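Local coordinates for adenosine monophosphate-protein transferase vopS (PDB 3LET) that transfers AMP from ATP onto a specific threonine of host Rho GTPases, blocking their binding to downstream effectors and so inhibiting actin assembly in infected cells, at residues 208-213 / 247-252; 203-208 / 265-270; 88-93 / 237-242. One frame throughout, in Å; residues are numbered along the deposited sequence.

Interaction 1 (208-213 / 247-252); sequences DNLKEL and QHIEGF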
loop_
_atom_site.group_PDB
_atom_site.type_symbol
_atom_site.label_atom_id
_atom_site.label_comp_id
_atom_site.label_asym_id
_atom_site.label_seq_id
_atom_site.Cartn_x
_atom_site.Cartn_y
_atom_site.Cartn_z
ATOM N N ASP A 208 7.695 7.278 -4.652
ATOM C CA ASP A 208 7.270 8.132 -5.767
ATOM C C ASP A 208 7.964 7.668 -7.054
ATOM O O ASP A 208 7.341 7.569 -8.116
ATOM C CB ASP A 208 7.639 9.586 -5.518
ATOM C CG ASP A 208 6.644 10.303 -4.625
ATOM O OD1 ASP A 208 5.541 9.770 -4.416
ATOM O OD2 ASP A 208 6.965 11.414 -4.146
ATOM N N ASN A 209 9.254 7.385 -6.962
ATOM C CA ASN A 209 9.985 6.913 -8.141
ATOM C C ASN A 209 9.425 5.585 -8.630
ATOM O O ASN A 209 9.345 5.334 -9.831
ATOM C CB ASN A 209 11.477 6.758 -7.850
ATOM C CG ASN A 209 12.189 8.094 -7.706
ATOM O OD1 ASN A 209 11.621 9.156 -7.964
ATOM N ND2 ASN A 209 13.437 8.045 -7.272
ATOM N N LEU A 210 9.073 4.709 -7.700
ATOM C CA LEU A 210 8.513 3.412 -8.097
ATOM C C LEU A 210 7.138 3.583 -8.743
ATOM O O LEU A 210 6.772 2.850 -9.659
ATOM C CB LEU A 210 8.373 2.466 -6.908
ATOM C CG LEU A 210 9.646 1.992 -6.221
ATOM C CD1 LEU A 210 9.316 0.754 -5.363
ATOM C CD2 LEU A 210 10.710 1.653 -7.233
ATOM N N LYS A 211 6.350 4.529 -8.266
ATOM C CA LYS A 211 5.025 4.713 -8.883
ATOM C C LYS A 211 5.189 5.230 -10.315
ATOM O O LYS A 211 4.417 4.874 -11.209
ATOM C CB LYS A 211 4.174 5.674 -8.052
ATOM C CG LYS A 211 3.760 5.015 -6.717
ATOM C CD LYS A 211 3.126 6.026 -5.758
ATOM C CE LYS A 211 1.735 6.409 -6.225
ATOM N NZ LYS A 211 0.906 6.930 -5.105
ATOM N N GLU A 212 6.196 6.059 -10.535
ATOM C CA GLU A 212 6.458 6.570 -11.888
ATOM C C GLU A 212 6.896 5.449 -12.824
ATOM O O GLU A 212 6.424 5.345 -13.946
ATOM C CB GLU A 212 7.515 7.657 -11.872
ATOM C CG GLU A 212 7.073 8.908 -11.157
ATOM C CD GLU A 212 8.121 10.009 -11.234
ATOM O OE1 GLU A 212 8.677 10.218 -12.343
ATOM O OE2 GLU A 212 8.382 10.646 -10.182
ATOM N N LEU A 213 7.779 4.587 -12.351
ATOM C CA LEU A 213 8.197 3.429 -13.154
ATOM C C LEU A 213 6.994 2.540 -13.437
ATOM O O LEU A 213 6.757 2.139 -14.564
ATOM C CB LEU A 213 9.279 2.632 -12.419
ATOM C CG LEU A 213 9.663 1.291 -13.058
ATOM C CD1 LEU A 213 10.093 1.450 -14.539
ATOM C CD2 LEU A 213 10.778 0.631 -12.221
ATOM N N GLN A 247 7.145 2.032 3.307
ATOM C CA GLN A 247 7.921 2.059 4.558
ATOM C C GLN A 247 9.056 1.053 4.446
ATOM O O GLN A 247 10.118 1.219 5.049
ATOM C CB GLN A 247 7.015 1.677 5.757
ATOM C CG GLN A 247 7.759 1.313 7.041
ATOM C CD GLN A 247 8.667 2.424 7.554
ATOM O OE1 GLN A 247 8.390 3.615 7.361
ATOM N NE2 GLN A 247 9.759 2.033 8.219
ATOM N N HIS A 248 8.838 0.020 3.650
ATOM C CA HIS A 248 9.882 -1.013 3.463
ATOM C C HIS A 248 11.103 -0.396 2.806
ATOM O O HIS A 248 12.241 -0.617 3.240
ATOM C CB HIS A 248 9.341 -2.140 2.599
ATOM C CG HIS A 248 10.276 -3.311 2.481
ATOM N ND1 HIS A 248 10.759 -3.980 3.581
ATOM C CD2 HIS A 248 10.838 -3.900 1.396
ATOM C CE1 HIS A 248 11.564 -4.954 3.180
ATOM N NE2 HIS A 248 11.628 -4.929 1.865
ATOM N N ILE A 249 10.876 0.395 1.760
ATOM C CA ILE A 249 12.004 0.843 0.961
ATOM C C ILE A 249 12.598 2.147 1.471
ATOM O O ILE A 249 13.793 2.380 1.325
ATOM C CB ILE A 249 11.644 0.967 -0.530
ATOM C CG1 ILE A 249 10.561 2.047 -0.773
ATOM C CG2 ILE A 249 11.170 -0.423 -1.047
ATOM C CD1 ILE A 249 10.020 2.044 -2.230
ATOM N N GLU A 250 11.757 3.012 2.014
ATOM C CA GLU A 250 12.220 4.316 2.488
ATOM C C GLU A 250 12.665 4.275 3.949
ATOM O O GLU A 250 13.387 5.176 4.401
ATOM C CB GLU A 250 11.122 5.374 2.321
ATOM C CG GLU A 250 10.720 5.608 0.854
ATOM C CD GLU A 250 9.533 6.551 0.709
ATOM O OE1 GLU A 250 8.965 7.030 1.734
ATOM O OE2 GLU A 250 9.137 6.807 -0.452
ATOM N N GLY A 251 12.260 3.222 4.653
ATOM C CA GLY A 251 12.498 3.082 6.095
ATOM C C GLY A 251 13.302 1.831 6.413
ATOM O O GLY A 251 14.498 1.926 6.663
ATOM N N PHE A 252 12.682 0.658 6.325
ATOM C CA PHE A 252 13.346 -0.575 6.762
ATOM C C PHE A 252 14.697 -0.831 6.041
ATOM O O PHE A 252 15.702 -1.119 6.684
ATOM C CB PHE A 252 12.452 -1.791 6.559
ATOM C CG PHE A 252 13.074 -3.075 7.052
ATOM C CD1 PHE A 252 13.132 -3.347 8.413
ATOM C CD2 PHE A 252 13.591 -3.994 6.164
ATOM C CE1 PHE A 252 13.702 -4.524 8.882
ATOM C CE2 PHE A 252 14.175 -5.185 6.626
ATOM C CZ PHE A 252 14.221 -5.444 7.980
HETATM O O HOH W 1 7.601 8.537 -1.741
#

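Interaction 2 (203-208 / 265-270); sequences DLLNMD and KHLFAG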
loop_
_atom_site.group_PDB
_atom_site.type_symbol
_atom_site.label_atom_id
_atom_site.label_comp_id
_atom_site.label_asym_id
_atom_site.label_seq_id
_atom_site.Cartn_x
_atom_site.Cartn_y
_atom_site.Cartn_z
ATOM N N ASP A 203 16.875 6.601 -7.817
ATOM C CA ASP A 203 16.786 5.908 -6.543
ATOM C C ASP A 203 15.557 5.005 -6.498
ATOM O O ASP A 203 14.445 5.487 -6.654
ATOM C CB ASP A 203 16.697 6.938 -5.418
ATOM C CG ASP A 203 16.829 6.308 -4.030
ATOM O OD1 ASP A 203 17.027 5.072 -3.930
ATOM O OD2 ASP A 203 16.746 7.055 -3.030
ATOM N N LEU A 204 15.765 3.704 -6.287
ATOM C CA LEU A 204 14.676 2.750 -6.196
ATOM C C LEU A 204 14.020 2.767 -4.818
ATOM O O LEU A 204 12.892 2.296 -4.667
ATOM C CB LEU A 204 15.200 1.332 -6.467
ATOM C CG LEU A 204 15.949 1.182 -7.802
ATOM C CD1 LEU A 204 16.376 -0.252 -7.994
ATOM C CD2 LEU A 204 15.052 1.653 -8.955
ATOM N N LEU A 205 14.712 3.298 -3.817
ATOM C CA LEU A 205 14.180 3.261 -2.453
ATOM C C LEU A 205 13.381 4.529 -2.217
ATOM O O LEU A 205 13.684 5.342 -1.327
ATOM C CB LEU A 205 15.324 3.166 -1.441
ATOM C CG LEU A 205 16.181 1.923 -1.706
ATOM C CD1 LEU A 205 17.269 1.781 -0.632
ATOM C CD2 LEU A 205 15.351 0.673 -1.776
ATOM N N ASN A 206 12.390 4.718 -3.075
ATOM C CA ASN A 206 11.653 5.966 -3.124
ATOM C C ASN A 206 10.317 5.609 -3.770
ATOM O O ASN A 206 10.278 5.263 -4.948
ATOM C CB ASN A 206 12.458 6.992 -3.930
ATOM C CG ASN A 206 11.726 8.303 -4.109
ATOM O OD1 ASN A 206 10.551 8.312 -4.450
ATOM N ND2 ASN A 206 12.419 9.418 -3.872
ATOM N N MET A 207 9.212 5.660 -3.009
ATOM C CA MET A 207 7.952 5.124 -3.525
ATOM C C MET A 207 7.445 5.974 -4.690
ATOM O O MET A 207 6.820 5.441 -5.622
ATOM C CB MET A 207 6.902 5.042 -2.389
ATOM C CG MET A 207 5.600 4.369 -2.766
ATOM S SD MET A 207 5.864 2.650 -3.246
ATOM C CE MET A 207 4.224 2.196 -3.798
ATOM N N ASP A 208 7.695 7.278 -4.652
ATOM C CA ASP A 208 7.270 8.132 -5.767
ATOM C C ASP A 208 7.964 7.668 -7.054
ATOM O O ASP A 208 7.341 7.569 -8.116
ATOM C CB ASP A 208 7.639 9.586 -5.518
ATOM C CG ASP A 208 6.644 10.303 -4.625
ATOM O OD1 ASP A 208 5.541 9.770 -4.416
ATOM O OD2 ASP A 208 6.965 11.414 -4.146
ATOM N N LYS A 265 16.600 -9.012 -4.329
ATOM C CA LYS A 265 15.721 -9.967 -3.653
ATOM C C LYS A 265 14.778 -9.275 -2.683
ATOM O O LYS A 265 13.605 -9.643 -2.582
ATOM C CB LYS A 265 16.554 -11.008 -2.890
ATOM C CG LYS A 265 17.279 -11.927 -3.838
ATOM C CD LYS A 265 17.982 -13.048 -3.075
ATOM C CE LYS A 265 19.299 -13.415 -3.717
ATOM N NZ LYS A 265 19.073 -14.417 -4.752
ATOM N N HIS A 266 15.310 -8.322 -1.934
ATOM C CA HIS A 266 14.506 -7.611 -0.938
ATOM C C HIS A 266 13.472 -6.726 -1.616
ATOM O O HIS A 266 12.367 -6.572 -1.116
ATOM C CB HIS A 266 15.387 -6.756 -0.029
ATOM C CG HIS A 266 16.170 -7.557 0.961
ATOM N ND1 HIS A 266 15.632 -7.975 2.158
ATOM C CD2 HIS A 266 17.438 -8.036 0.926
ATOM C CE1 HIS A 266 16.540 -8.669 2.828
ATOM N NE2 HIS A 266 17.646 -8.718 2.106
ATOM N N LEU A 267 13.823 -6.141 -2.756
ATOM C CA LEU A 267 12.832 -5.352 -3.489
ATOM C C LEU A 267 11.730 -6.217 -4.078
ATOM O O LEU A 267 10.555 -5.881 -4.001
ATOM C CB LEU A 267 13.515 -4.525 -4.583
ATOM C CG LEU A 267 14.436 -3.432 -3.994
ATOM C CD1 LEU A 267 15.160 -2.763 -5.165
ATOM C CD2 LEU A 267 13.640 -2.384 -3.169
ATOM N N PHE A 268 12.118 -7.330 -4.675
ATOM C CA PHE A 268 11.165 -8.299 -5.231
ATOM C C PHE A 268 10.203 -8.774 -4.136
ATOM O O PHE A 268 8.982 -8.803 -4.323
ATOM C CB PHE A 268 11.963 -9.493 -5.811
ATOM C CG PHE A 268 11.100 -10.637 -6.287
ATOM C CD1 PHE A 268 10.779 -10.775 -7.643
ATOM C CD2 PHE A 268 10.627 -11.584 -5.377
ATOM C CE1 PHE A 268 10.003 -11.788 -8.080
ATOM C CE2 PHE A 268 9.846 -12.626 -5.814
ATOM C CZ PHE A 268 9.514 -12.727 -7.172
ATOM N N ALA A 269 10.751 -9.160 -2.986
ATOM C CA ALA A 269 9.936 -9.661 -1.879
ATOM C C ALA A 269 8.971 -8.585 -1.395
ATOM O O ALA A 269 7.809 -8.859 -1.082
ATOM C CB ALA A 269 10.852 -10.105 -0.687
ATOM N N GLY A 270 9.474 -7.367 -1.271
ATOM C CA GLY A 270 8.671 -6.273 -0.750
ATOM C C GLY A 270 7.510 -5.909 -1.640
ATOM O O GLY A 270 6.381 -5.686 -1.169
#

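Interaction 3 (88-93 / 237-242); sequences DDAVKS and SSIGGE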
loop_
_atom_site.group_PDB
_atom_site.type_symbol
_atom_site.label_atom_id
_atom_site.label_comp_id
_atom_site.label_asym_id
_atom_site.label_seq_id
_atom_site.Cartn_x
_atom_site.Cartn_y
_atom_site.Cartn_z
ATOM N N ASP A 88 1.360 8.513 8.663
ATOM C CA ASP A 88 0.182 9.396 8.768
ATOM C C ASP A 88 -0.657 9.559 7.521
ATOM O O ASP A 88 -1.896 9.489 7.580
ATOM C CB ASP A 88 0.634 10.783 9.212
ATOM C CG ASP A 88 1.121 10.794 10.637
ATOM O OD1 ASP A 88 0.683 9.915 11.411
ATOM O OD2 ASP A 88 1.933 11.679 10.982
ATOM N N ASP A 89 -0.010 9.840 6.388
ATOM C CA ASP A 89 -0.775 10.061 5.152
ATOM C C ASP A 89 -1.546 8.809 4.771
ATOM O O ASP A 89 -2.734 8.872 4.406
ATOM C CB ASP A 89 0.150 10.417 3.990
ATOM C CG ASP A 89 0.789 11.796 4.143
ATOM O OD1 ASP A 89 0.385 12.565 5.050
ATOM O OD2 ASP A 89 1.699 12.105 3.342
ATOM N N ALA A 90 -0.874 7.663 4.833
ATOM C CA ALA A 90 -1.509 6.432 4.369
ATOM C C ALA A 90 -2.637 6.038 5.330
ATOM O O ALA A 90 -3.716 5.620 4.895
ATOM C CB ALA A 90 -0.489 5.303 4.244
ATOM N N VAL A 91 -2.407 6.176 6.626
ATOM C CA VAL A 91 -3.445 5.743 7.568
ATOM C C VAL A 91 -4.657 6.668 7.458
ATOM O O VAL A 91 -5.804 6.231 7.559
ATOM C CB VAL A 91 -2.949 5.605 9.024
ATOM C CG1 VAL A 91 -2.590 6.939 9.630
ATOM C CG2 VAL A 91 -4.024 4.910 9.870
ATOM N N LYS A 92 -4.411 7.949 7.232
ATOM C CA LYS A 92 -5.532 8.865 7.032
ATOM C C LYS A 92 -6.340 8.480 5.794
ATOM O O LYS A 92 -7.559 8.559 5.796
ATOM C CB LYS A 92 -5.047 10.303 6.931
ATOM C CG LYS A 92 -6.189 11.266 6.577
ATOM C CD LYS A 92 -5.843 12.718 6.864
ATOM C CE LYS A 92 -7.058 13.624 6.624
ATOM N NZ LYS A 92 -6.862 15.022 7.121
ATOM N N SER A 93 -5.665 8.106 4.700
ATOM C CA SER A 93 -6.373 7.783 3.454
ATOM C C SER A 93 -7.239 6.564 3.710
ATOM O O SER A 93 -8.381 6.477 3.230
ATOM C CB SER A 93 -5.394 7.429 2.303
ATOM O OG SER A 93 -4.422 8.429 2.133
ATOM N N SER A 237 -5.199 -4.267 2.271
ATOM C CA SER A 237 -5.966 -3.310 1.487
ATOM C C SER A 237 -4.997 -2.733 0.465
ATOM O O SER A 237 -3.776 -2.854 0.607
ATOM C CB SER A 237 -6.506 -2.175 2.370
ATOM O OG SER A 237 -5.445 -1.458 2.996
ATOM N N SER A 238 -5.521 -2.068 -0.556
ATOM C CA SER A 238 -4.648 -1.480 -1.543
ATOM C C SER A 238 -3.802 -0.412 -0.873
ATOM O O SER A 238 -2.589 -0.308 -1.117
ATOM C CB SER A 238 -5.444 -0.887 -2.714
ATOM O OG SER A 238 -6.460 -0.003 -2.276
ATOM N N ILE A 239 -4.429 0.400 -0.029
ATOM C CA ILE A 239 -3.688 1.477 0.633
ATOM C C ILE A 239 -2.656 0.922 1.628
ATOM O O ILE A 239 -1.514 1.402 1.728
ATOM C CB ILE A 239 -4.678 2.385 1.365
ATOM C CG1 ILE A 239 -5.568 3.093 0.334
ATOM C CG2 ILE A 239 -3.941 3.386 2.288
ATOM C CD1 ILE A 239 -6.732 3.850 0.959
ATOM N N GLY A 240 -3.079 -0.077 2.395
ATOM C CA GLY A 240 -2.203 -0.705 3.363
ATOM C C GLY A 240 -0.986 -1.326 2.694
ATOM O O GLY A 240 0.130 -1.156 3.144
ATOM N N GLY A 241 -1.189 -2.066 1.616
ATOM C CA GLY A 241 -0.046 -2.705 0.962
ATOM C C GLY A 241 0.953 -1.705 0.361
ATOM O O GLY A 241 2.161 -1.858 0.470
ATOM N N GLU A 242 0.431 -0.663 -0.264
ATOM C CA GLU A 242 1.270 0.385 -0.797
ATOM C C GLU A 242 2.010 1.069 0.342
ATOM O O GLU A 242 3.182 1.384 0.207
ATOM C CB GLU A 242 0.425 1.381 -1.578
ATOM C CG GLU A 242 1.186 2.625 -2.008
ATOM C CD GLU A 242 0.261 3.615 -2.713
ATOM O OE1 GLU A 242 0.333 3.689 -3.950
ATOM O OE2 GLU A 242 -0.564 4.284 -2.045
#

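Interaction 1 (208-213 / 247-252)
In the all-helical Fic (Fido) domain of VopS, helix 207-217 meets helix 238-255 through one apolar pair, Leu210 with Ile249, and one water-mediated polar link, Asp208 with Glu250. The backbones stay well apart, with 10.0 Å between Leu210 CA and Ile249 CA, so long side chains must close the distance. Leu210 and Ile249 do this tip to tip: Leu210 CD1 lies 3.5 Å from Ile249 CD1, tighter than usual for two methyl groups, and the same isoleucine methyl is 4.0 Å from Leu210 CG. Ile249 reaches across because its CG1 branch takes the position between the backbone N and the carbonyl carbon (chi1 64°) and then runs on extended to CD1, while CG2 stays beside the backbone N. Both residues are buried, which suits their purely hydrocarbon side chains. Leu210 also packs on Leu288 and on Phe277 of the Fic-motif loop, and its side chain is about 9 Å from that of Asn281, a probable ATP-binding residue.

At the more open margin, Glu250 directs its carboxylate at the first turn of helix 207-217. One water accepts from Asp208 N at 3.2 Å and donates to Glu250 OE2 at 2.6 Å. Glu250 OE2 also accepts from Met207 N, and Glu250 OE1 forms a salt bridge with Lys246 one turn earlier on its own helix. A glutamate is well suited here, being long enough to reach the N-H groups of that first turn and negative opposite the positive end of a helix dipole. That setting, together with Lys246, probably favours the ionised form of Glu250, even though the carboxylate of Asp208 is nearby: Asp208 OD1 lies 6.1 Å from Glu250 OE2.

Interaction 2 (203-208 / 265-270)
Leu267, on helix 260-274 of the Fic domain, meets Leu204 and Leu205 in the turn that leads into helix 207-217. From CB its chain passes to CG, which lies beside the backbone N and opposite the carbonyl carbon (chi1 -67°); across this contact, the touching is left to the two methyls beyond. Leu267 CD1 approaches Leu204 CD1 at 4.0 Å, and Leu267 CD2 approaches Leu205 CD2 at 3.8 Å. In both pairs the side chains cross at roughly a right angle. Because CD1 and CD2 diverge from CG, each methyl has its own partner. The branched end of leucine suits this double task.

The turn that offers two consecutive leucines is fixed by its own polar groups. Asp203 OD1 accepts from Leu205 N at 2.9 Å in an Asx turn, the N-H coming from above the carboxylate plane, and Leu205 is the centre of an inverse gamma turn. Asn206 then caps the helix that follows through Asn209 N.

Around the cluster, Leu267 packs on Ile249 of helix 238-255 and Leu288 of helix 281-295, while Leu204 touches Ile291 and Leu205 touches Ile249.

Interaction 3 (88-93 / 237-242)
Ile239, in the first turn of helix 238-255, packs against Ala90 and Ser93 in the first turns of helix 88-102, a helix-to-helix contact that joins the N-terminal region of VopS to its Fic domain. The branched side chain divides its work. Ile239 CG2 comes to 3.4 Å from Ala90 O and 4.4 Å from Ala90 CB. The other branch carries Ile239 CD1 one turn further along, to 3.8 Å from Ser93 O and 4.1 Å from Ser93 CB. With CG2 anti to the backbone N and CG1 anti to the carbonyl carbon (chi1 -66°), the two branches spread along the facing helix. Small residues suit that face: Ala90 CA and Ile239 CA are only 6.6 Å apart, and much of what the isoleucine touches is backbone. Leu94 and Arg97, further along helix 88-102, also touch Ile239.

One step back, bonds within each helix hold these residues in place. Ser93 folds its hydroxyl onto its own helix, OG donating to Asp89 O at 2.9 Å; Ser93 N reaches the same oxygen from the opposite face of the carbonyl plane, so two bonds grip Asp89 O. The hydroxyl thus spends its proton within its own helix, and CB is the part of the side chain that meets the isoleucine. On the other side, Ser237 is the N-cap of helix 238-255. Glycine suits position 240, having no side chain to compete with Ser237 OG for the space beside it.

Further out, Ser238 is hydrogen-bonded to Arg226, and Ser237 OG to Glu127 OE2 of helix 113-139, which ties the start of the helix to the long helix of the N-terminal region. The cap itself is Gly240 N donating to Ser237 OG at 2.8 Å, with an angle of 148° at the hydrogen.

Helix 238-255 links the three contacts: interaction 3 uses its first turn, interaction 1 a later part, and Leu205 and Leu267 of interaction 2 pack on its Ile249. Interactions 1 and 2 have centres about 6 Å apart, share Asp208, and belong to one core of the Fic domain, joined by Asn209 ND2 to Asp203 O. The centre of interaction 3 is about 14 Å from that of interaction 1 and about 17 Å from that of interaction 2. Along the chain, 88-93 comes first, then 203-208 and 208-213, 237-242, 247-252 and 265-270. The same helix thus reaches from the boundary with the N-terminal region into the packing near the probable ATP site.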